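Local coordinates for protein nigritoxine (Vibrio nigripulchritudo, PDB 5M41) that is a bacterial toxin that acts on crustaceans and insects, at residues A[312-317]-A[343-348]; A[328-333]-A[366-371]; A[358-363]-A[421-426]. All blocks are in the same frame, centred on the assembly; numbering follows the deposited sequence.

Interaction 1: residues A[312-317]-A[343-348]; sequences GLTADA and AKLSKV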
loop_
_atom_site.group_PDB
_atom_site.type_symbol
_atom_site.label_atom_id
_atom_site.label_comp_id
_atom_site.label_asym_id
_atom_site.label_seq_id
_atom_site.Cartn_x
_atom_site.Cartn_y
_atom_site.Cartn_z
ATOM N N GLY A 312 12.316 -10.949 6.808
ATOM C CA GLY A 312 12.243 -12.395 7.071
ATOM C C GLY A 312 11.370 -13.117 6.059
ATOM O O GLY A 312 11.755 -14.161 5.519
ATOM N N LEU A 313 10.202 -12.547 5.779
ATOM C CA LEU A 313 9.290 -13.143 4.805
ATOM C C LEU A 313 9.924 -13.210 3.416
ATOM O O LEU A 313 9.784 -14.211 2.708
ATOM C CB LEU A 313 7.985 -12.345 4.741
ATOM C CG LEU A 313 6.834 -12.874 3.876
ATOM C CD1 LEU A 313 6.168 -14.086 4.529
ATOM C CD2 LEU A 313 5.823 -11.752 3.680
ATOM N N THR A 314 10.611 -12.145 3.016
ATOM C CA THR A 314 11.254 -12.131 1.699
ATOM C C THR A 314 12.389 -13.162 1.623
ATOM O O THR A 314 12.549 -13.855 0.601
ATOM C CB THR A 314 11.770 -10.721 1.328
ATOM O OG1 THR A 314 10.748 -9.749 1.589
ATOM C CG2 THR A 314 12.134 -10.657 -0.135
ATOM N N ALA A 315 13.177 -13.254 2.700
ATOM C CA ALA A 315 14.306 -14.191 2.763
ATOM C C ALA A 315 13.796 -15.622 2.642
ATOM O O ALA A 315 14.334 -16.399 1.862
ATOM C CB ALA A 315 15.116 -13.989 4.040
ATOM N N ASP A 316 12.727 -15.952 3.363
ATOM C CA ASP A 316 12.196 -17.328 3.324
ATOM C C ASP A 316 11.703 -17.715 1.936
ATOM O O ASP A 316 11.897 -18.853 1.512
ATOM C CB ASP A 316 11.087 -17.553 4.351
ATOM C CG ASP A 316 11.551 -17.346 5.778
ATOM O OD1 ASP A 316 12.776 -17.271 6.030
ATOM O OD2 ASP A 316 10.673 -17.243 6.658
ATOM N N ALA A 317 11.093 -16.769 1.222
ATOM C CA ALA A 317 10.557 -17.059 -0.107
ATOM C C ALA A 317 11.665 -17.377 -1.112
ATOM O O ALA A 317 11.498 -18.248 -1.976
ATOM C CB ALA A 317 9.683 -15.917 -0.599
ATOM N N ALA A 343 2.061 -8.499 6.179
ATOM C CA ALA A 343 3.043 -8.542 5.097
ATOM C C ALA A 343 2.682 -9.723 4.219
ATOM O O ALA A 343 2.352 -10.806 4.728
ATOM C CB ALA A 343 4.453 -8.711 5.635
ATOM N N LYS A 344 2.731 -9.504 2.911
ATOM C CA LYS A 344 2.399 -10.521 1.942
ATOM C C LYS A 344 3.136 -10.224 0.648
ATOM O O LYS A 344 3.127 -9.079 0.190
ATOM C CB LYS A 344 0.883 -10.509 1.688
ATOM C CG LYS A 344 0.356 -11.712 0.929
ATOM C CD LYS A 344 -1.138 -11.953 1.196
ATOM C CE LYS A 344 -1.616 -13.278 0.575
ATOM N NZ LYS A 344 -2.751 -13.876 1.373
ATOM N N LEU A 345 3.741 -11.256 0.056
ATOM C CA LEU A 345 4.485 -11.146 -1.199
ATOM C C LEU A 345 3.584 -11.562 -2.336
ATOM O O LEU A 345 2.772 -12.490 -2.174
ATOM C CB LEU A 345 5.683 -12.101 -1.215
ATOM C CG LEU A 345 6.717 -11.876 -0.127
ATOM C CD1 LEU A 345 7.699 -13.036 -0.113
ATOM C CD2 LEU A 345 7.434 -10.545 -0.344
ATOM N N SER A 346 3.733 -10.878 -3.475
ATOM C CA SER A 346 3.087 -11.271 -4.707
ATOM C C SER A 346 4.158 -11.290 -5.769
ATOM O O SER A 346 5.078 -10.481 -5.743
ATOM C CB SER A 346 2.011 -10.273 -5.127
ATOM O OG SER A 346 0.933 -10.195 -4.209
ATOM N N LYS A 347 4.029 -12.212 -6.706
ATOM C CA LYS A 347 4.884 -12.257 -7.863
ATOM C C LYS A 347 4.112 -11.561 -8.976
ATOM O O LYS A 347 2.882 -11.596 -9.000
ATOM C CB LYS A 347 5.168 -13.714 -8.234
ATOM C CG LYS A 347 6.455 -13.901 -9.021
ATOM C CD LYS A 347 6.590 -15.305 -9.606
ATOM C CE LYS A 347 6.530 -16.393 -8.538
ATOM N NZ LYS A 347 6.790 -17.737 -9.131
ATOM N N VAL A 348 4.833 -10.914 -9.885
ATOM C CA VAL A 348 4.206 -10.183 -10.969
ATOM C C VAL A 348 3.607 -11.174 -11.950
ATOM O O VAL A 348 4.185 -12.239 -12.186
ATOM C CB VAL A 348 5.196 -9.176 -11.655
ATOM C CG1 VAL A 348 6.283 -9.888 -12.457
ATOM C CG2 VAL A 348 4.439 -8.193 -12.524
#
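K344 NZ has two grips, a hydrogen bond to Q292 OE1 and a long, weak ion pair with D288 OD1. The lysine leaves strand 343-348 on the face turned from helix 312-317, so its charge stays clear of the apolar contact between the two. On the helix, T314 OG1 has one hydrogen bond, to A310 O a turn earlier. That keeps the hydroxyl occupied where L345 CD2 lies against it at 3.9 Å.

L345 has the largest share of the contact, with L313 close behind. Its CG sits anti to its own carbonyl carbon (chi1 -61°), which sends both methyls at the helix. CD1 meets A317 CB at 3.5 Å and lies 3.7 Å from L313 O, a carbonyl already taken by A317 N in the helix. L313 comes the other way, CG anti to the backbone N (chi1 -174°), and the two leucines meet tip to tip, L313 CD2 at 3.9 Å from L345 CG. The same CD2 also drops onto the strand backbone, 3.7 Å from A343 O, with A343 CB at 3.9 Å. No hydrogen bond crosses the interface. L345 therefore lodges among L313, T314 and A317, neighbours on one helix face, while alternate strand residues, A343 and L345, face it. With the axes 9.1 Å apart and crossing at -39°, this is a helix packed across one face of an antiparallel beta sheet.

Interaction 2: residues A[328-333]-A[366-371]; sequences VISLSL and GVDIVG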
loop_
_atom_site.group_PDB
_atom_site.type_symbol
_atom_site.label_atom_id
_atom_site.label_comp_id
_atom_site.label_asym_id
_atom_site.label_seq_id
_atom_site.Cartn_x
_atom_site.Cartn_y
_atom_site.Cartn_z
ATOM N N VAL A 328 10.398 -10.165 -10.240
ATOM C CA VAL A 328 9.839 -8.948 -9.678
ATOM C C VAL A 328 8.708 -9.311 -8.725
ATOM O O VAL A 328 7.814 -10.089 -9.057
ATOM C CB VAL A 328 9.357 -7.976 -10.782
ATOM C CG1 VAL A 328 8.589 -6.807 -10.172
ATOM C CG2 VAL A 328 10.557 -7.434 -11.576
ATOM N N ILE A 329 8.766 -8.774 -7.517
ATOM C CA ILE A 329 7.790 -9.072 -6.506
ATOM C C ILE A 329 7.247 -7.769 -5.917
ATOM O O ILE A 329 7.891 -6.719 -6.004
ATOM C CB ILE A 329 8.348 -10.004 -5.396
ATOM C CG1 ILE A 329 9.527 -9.383 -4.665
ATOM C CG2 ILE A 329 8.771 -11.367 -5.968
ATOM C CD1 ILE A 329 9.824 -10.068 -3.335
ATOM N N SER A 330 6.048 -7.841 -5.362
ATOM C CA SER A 330 5.488 -6.753 -4.610
ATOM C C SER A 330 5.447 -7.249 -3.173
ATOM O O SER A 330 4.758 -8.239 -2.876
ATOM C CB SER A 330 4.079 -6.442 -5.100
ATOM O OG SER A 330 3.419 -5.550 -4.209
ATOM N N LEU A 331 6.210 -6.608 -2.295
ATOM C CA LEU A 331 6.045 -6.861 -0.881
ATOM C C LEU A 331 5.018 -5.858 -0.368
ATOM O O LEU A 331 5.302 -4.651 -0.262
ATOM C CB LEU A 331 7.381 -6.773 -0.132
ATOM C CG LEU A 331 7.401 -6.603 1.394
ATOM C CD1 LEU A 331 6.744 -7.763 2.122
ATOM C CD2 LEU A 331 8.836 -6.446 1.861
ATOM N N SER A 332 3.821 -6.353 -0.074
ATOM C CA SER A 332 2.730 -5.513 0.405
ATOM C C SER A 332 2.767 -5.428 1.910
ATOM O O SER A 332 2.847 -6.444 2.576
ATOM C CB SER A 332 1.361 -6.086 -0.000
ATOM O OG SER A 332 1.138 -5.960 -1.395
ATOM N N LEU A 333 2.701 -4.214 2.438
ATOM C CA LEU A 333 2.521 -4.012 3.854
ATOM C C LEU A 333 1.194 -3.298 3.965
ATOM O O LEU A 333 1.069 -2.114 3.610
ATOM C CB LEU A 333 3.679 -3.199 4.417
ATOM C CG LEU A 333 5.058 -3.855 4.248
ATOM C CD1 LEU A 333 6.155 -2.848 4.526
ATOM C CD2 LEU A 333 5.199 -5.067 5.165
ATOM N N GLY A 366 -2.085 1.045 2.754
ATOM C CA GLY A 366 -0.692 0.663 2.991
ATOM C C GLY A 366 0.270 0.967 1.859
ATOM O O GLY A 366 -0.010 1.824 1.009
ATOM N N VAL A 367 1.410 0.274 1.850
ATOM C CA VAL A 367 2.397 0.460 0.799
ATOM C C VAL A 367 2.841 -0.870 0.211
ATOM O O VAL A 367 2.814 -1.898 0.884
ATOM C CB VAL A 367 3.652 1.257 1.257
ATOM C CG1 VAL A 367 3.226 2.555 1.937
ATOM C CG2 VAL A 367 4.500 0.426 2.208
ATOM N N ASP A 368 3.226 -0.834 -1.061
ATOM C CA ASP A 368 3.874 -1.977 -1.686
ATOM C C ASP A 368 5.304 -1.578 -2.064
ATOM O O ASP A 368 5.525 -0.516 -2.641
ATOM C CB ASP A 368 3.141 -2.368 -2.962
ATOM C CG ASP A 368 1.664 -2.698 -2.727
ATOM O OD1 ASP A 368 1.312 -3.401 -1.739
ATOM O OD2 ASP A 368 0.844 -2.274 -3.580
ATOM N N ILE A 369 6.250 -2.446 -1.761
ATOM C CA ILE A 369 7.646 -2.255 -2.147
ATOM C C ILE A 369 7.914 -3.210 -3.309
ATOM O O ILE A 369 7.796 -4.437 -3.155
ATOM C CB ILE A 369 8.586 -2.525 -0.950
ATOM C CG1 ILE A 369 8.205 -1.606 0.237
ATOM C CG2 ILE A 369 10.050 -2.334 -1.379
ATOM C CD1 ILE A 369 8.773 -2.005 1.599
ATOM N N VAL A 370 8.191 -2.648 -4.484
ATOM C CA VAL A 370 8.286 -3.444 -5.738
ATOM C C VAL A 370 9.708 -3.405 -6.328
ATOM O O VAL A 370 10.274 -2.341 -6.520
ATOM C CB VAL A 370 7.272 -2.943 -6.784
ATOM C CG1 VAL A 370 7.440 -3.674 -8.128
ATOM C CG2 VAL A 370 5.843 -3.113 -6.259
ATOM N N GLY A 371 10.282 -4.571 -6.575
ATOM C CA GLY A 371 11.576 -4.709 -7.236
ATOM C C GLY A 371 11.875 -6.189 -7.325
ATOM O O GLY A 371 11.025 -7.006 -6.975
HETATM O O HOH W 1 1.922 -3.750 -5.593
#
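S332 carries its OG anti to the carbonyl carbon (chi1 -71°), and D368 holds CG in the same position (chi1 -58°), so the two polar groups lean together across a non-hydrogen-bonded pair. S332 OG donates to D368 OD1 at 2.6 Å, coming from above the carboxylate plane. Q442 NE2 takes OD1 too, while OD2 is held by T440 OG1 and A441 N. The S332 hydroxyl, the Q442 amide and the A441 N-H around this buried carboxylate would be consistent with it being ionised. S330 swings the other way, OG anti to the backbone N (chi1 169°), which sets OG 3.4 Å from D368 CB; a water 2.7 Å from S330 OG reaches on to D368 OD2 by a weak bond.

Six backbone hydrogen bonds run between the strands in the pairs I329-G371, L331-I369 and L333-V367. The central two, L331 N to I369 O and I369 N to L331 O, are both 2.8 Å; at the end, G371 N to I329 O stretches to 3.3 Å. G366 CA comes within 3.3 Å of L333 O, where a beta carbon would clash. On the other face L333 CD1 crosses I369 CD1 obliquely at 4.0 Å, and helices 373-382 and 386-396 cover this side. The result is a regular antiparallel strand pair within a sheet, with S330, S332 and D368 beside V370 on one face and an apolar, helix-covered face on the other.

Interaction 3: residues A[358-363]-A[421-426]; sequences GGISIA and PLPTRP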
loop_
_atom_site.group_PDB
_atom_site.type_symbol
_atom_site.label_atom_id
_atom_site.label_comp_id
_atom_site.label_asym_id
_atom_site.label_seq_id
_atom_site.Cartn_x
_atom_site.Cartn_y
_atom_site.Cartn_z
ATOM N N GLY A 358 11.146 -0.893 -10.704
ATOM C CA GLY A 358 10.534 -1.056 -9.392
ATOM C C GLY A 358 10.142 0.289 -8.776
ATOM O O GLY A 358 10.268 1.328 -9.414
ATOM N N GLY A 359 9.661 0.272 -7.534
ATOM C CA GLY A 359 9.283 1.491 -6.856
ATOM C C GLY A 359 8.436 1.253 -5.629
ATOM O O GLY A 359 8.426 0.154 -5.047
ATOM N N ILE A 360 7.743 2.308 -5.219
ATOM C CA ILE A 360 6.871 2.265 -4.042
ATOM C C ILE A 360 5.490 2.645 -4.528
ATOM O O ILE A 360 5.340 3.645 -5.219
ATOM C CB ILE A 360 7.339 3.253 -2.932
ATOM C CG1 ILE A 360 8.826 3.037 -2.583
ATOM C CG2 ILE A 360 6.470 3.129 -1.679
ATOM C CD1 ILE A 360 9.175 1.659 -2.016
ATOM N N SER A 361 4.494 1.824 -4.210
ATOM C CA SER A 361 3.101 2.181 -4.478
ATOM C C SER A 361 2.424 2.460 -3.157
ATOM O O SER A 361 2.637 1.746 -2.176
ATOM C CB SER A 361 2.371 1.044 -5.189
ATOM O OG SER A 361 3.038 0.687 -6.390
ATOM N N ILE A 362 1.590 3.477 -3.130
ATOM C CA ILE A 362 0.890 3.862 -1.918
ATOM C C ILE A 362 -0.597 3.591 -2.162
ATOM O O ILE A 362 -1.168 4.076 -3.128
ATOM C CB ILE A 362 1.179 5.342 -1.543
ATOM C CG1 ILE A 362 2.652 5.504 -1.111
ATOM C CG2 ILE A 362 0.259 5.805 -0.408
ATOM C CD1 ILE A 362 3.128 6.951 -1.039
ATOM N N ALA A 363 -1.192 2.746 -1.315
ATOM C CA ALA A 363 -2.594 2.441 -1.393
ATOM C C ALA A 363 -3.282 3.181 -0.253
ATOM O O ALA A 363 -2.598 3.735 0.602
ATOM C CB ALA A 363 -2.814 0.933 -1.251
ATOM N N PRO A 421 9.610 14.717 -2.536
ATOM C CA PRO A 421 8.491 14.210 -3.320
ATOM C C PRO A 421 8.088 12.836 -2.791
ATOM O O PRO A 421 8.791 12.261 -1.964
ATOM C CB PRO A 421 9.074 14.098 -4.732
ATOM C CG PRO A 421 10.520 13.811 -4.500
ATOM C CD PRO A 421 10.896 14.556 -3.247
ATOM N N LEU A 422 6.949 12.335 -3.230
ATOM C CA LEU A 422 6.591 10.956 -2.926
ATOM C C LEU A 422 7.543 10.038 -3.709
ATOM O O LEU A 422 7.968 10.398 -4.812
ATOM C CB LEU A 422 5.126 10.702 -3.279
ATOM C CG LEU A 422 4.119 11.367 -2.325
ATOM C CD1 LEU A 422 2.696 11.268 -2.858
ATOM C CD2 LEU A 422 4.199 10.773 -0.921
ATOM N N PRO A 423 7.911 8.871 -3.127
ATOM C CA PRO A 423 8.760 7.950 -3.874
ATOM C C PRO A 423 8.185 7.592 -5.251
ATOM O O PRO A 423 6.978 7.528 -5.436
ATOM C CB PRO A 423 8.866 6.726 -2.953
ATOM C CG PRO A 423 7.768 6.873 -1.953
ATOM C CD PRO A 423 7.540 8.340 -1.798
ATOM N N THR A 424 9.058 7.406 -6.232
ATOM C CA THR A 424 8.639 7.019 -7.587
ATOM C C THR A 424 7.961 5.625 -7.591
ATOM O O THR A 424 8.461 4.664 -6.967
ATOM C CB THR A 424 9.875 7.052 -8.511
ATOM O OG1 THR A 424 10.417 8.357 -8.433
ATOM C CG2 THR A 424 9.541 6.761 -9.981
ATOM N N ARG A 425 6.839 5.538 -8.295
ATOM C CA ARG A 425 6.036 4.319 -8.426
ATOM C C ARG A 425 6.647 3.346 -9.430
ATOM O O ARG A 425 7.331 3.773 -10.352
ATOM C CB ARG A 425 4.641 4.708 -8.916
ATOM C CG ARG A 425 3.851 5.519 -7.887
ATOM C CD ARG A 425 2.688 6.255 -8.539
ATOM N NE ARG A 425 1.561 5.348 -8.748
ATOM C CZ ARG A 425 0.451 5.653 -9.435
ATOM N NH1 ARG A 425 0.323 6.851 -10.005
ATOM N NH2 ARG A 425 -0.523 4.748 -9.564
ATOM N N PRO A 426 6.425 2.032 -9.241
ATOM C CA PRO A 426 6.872 1.069 -10.240
ATOM C C PRO A 426 6.042 1.239 -11.506
ATOM O O PRO A 426 4.905 1.711 -11.428
ATOM C CB PRO A 426 6.557 -0.288 -9.582
ATOM C CG PRO A 426 5.359 0.030 -8.702
ATOM C CD PRO A 426 5.759 1.363 -8.104
HETATM O O HOH W 2 4.868 6.204 -4.242
HETATM O O HOH W 3 2.128 2.269 -8.437
#
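Segment 358-363, a strand from G359 on, and the irregular segment 421-426 run at 131° to each other; their nearest CA atoms are those of G359 and P426, 4.2 Å apart. Residues 422-426 have the backbone angles of a polyproline II chain, extended but not part of a regular strand. A single direct hydrogen bond joins the two segments: I360 N to T424 O, 3.0 Å long and nearly straight at 164°, in the carbonyl plane on a lone pair. G359 has to be glycine, since a beta carbon would run into T424 O and P426 N, besides jamming against the carbonyl before it. A water extends the backbone link by donating to both I360 O and P423 O.

Of the side chains, I360 and P423 cross obliquely, CG1 on the ring CB at 3.7 Å, with CB of the isoleucine close to ring CG as well. P426 lies with CD and CG each 3.3 Å from S361 OG, a tight fit of ring to hydroxyl. A second water sits 2.7 Å from S361 OG and accepts from R425 NE. The arginine runs past I360 O, with CG at 3.6 Å, before bending at chi3 and bonding through NH1 to V273 O. Farther along, I362 CD1 meets L422 CD2 at 4.0 Å, the chains about at right angles.

Strand 359-363 pairs with 366-370 through G359 and S361 and turns I360 N to this proline-rich segment, while I413 of helix 406-415 touches both I362 and P423.

Overall arrangement
Strands 340-348, 328-336, 366-370 and 359-363 lie side by side in one antiparallel sheet, and the three contacts are read across it in that order. Interactions 1 and 2, with centres about 9 Å apart, join through probable backbone bonds such as S332 N to K344 O at 2.8 Å. Interactions 2 and 3, about 10 Å apart between centres, are linked the same way, V370 N to G359 O at 2.9 Å, and V370 also packs on P426. Interactions 1 and 3 do not touch; their centres are about 18 Å apart. The magnesium site of V189, E192 and D195 shares no residue with these contacts.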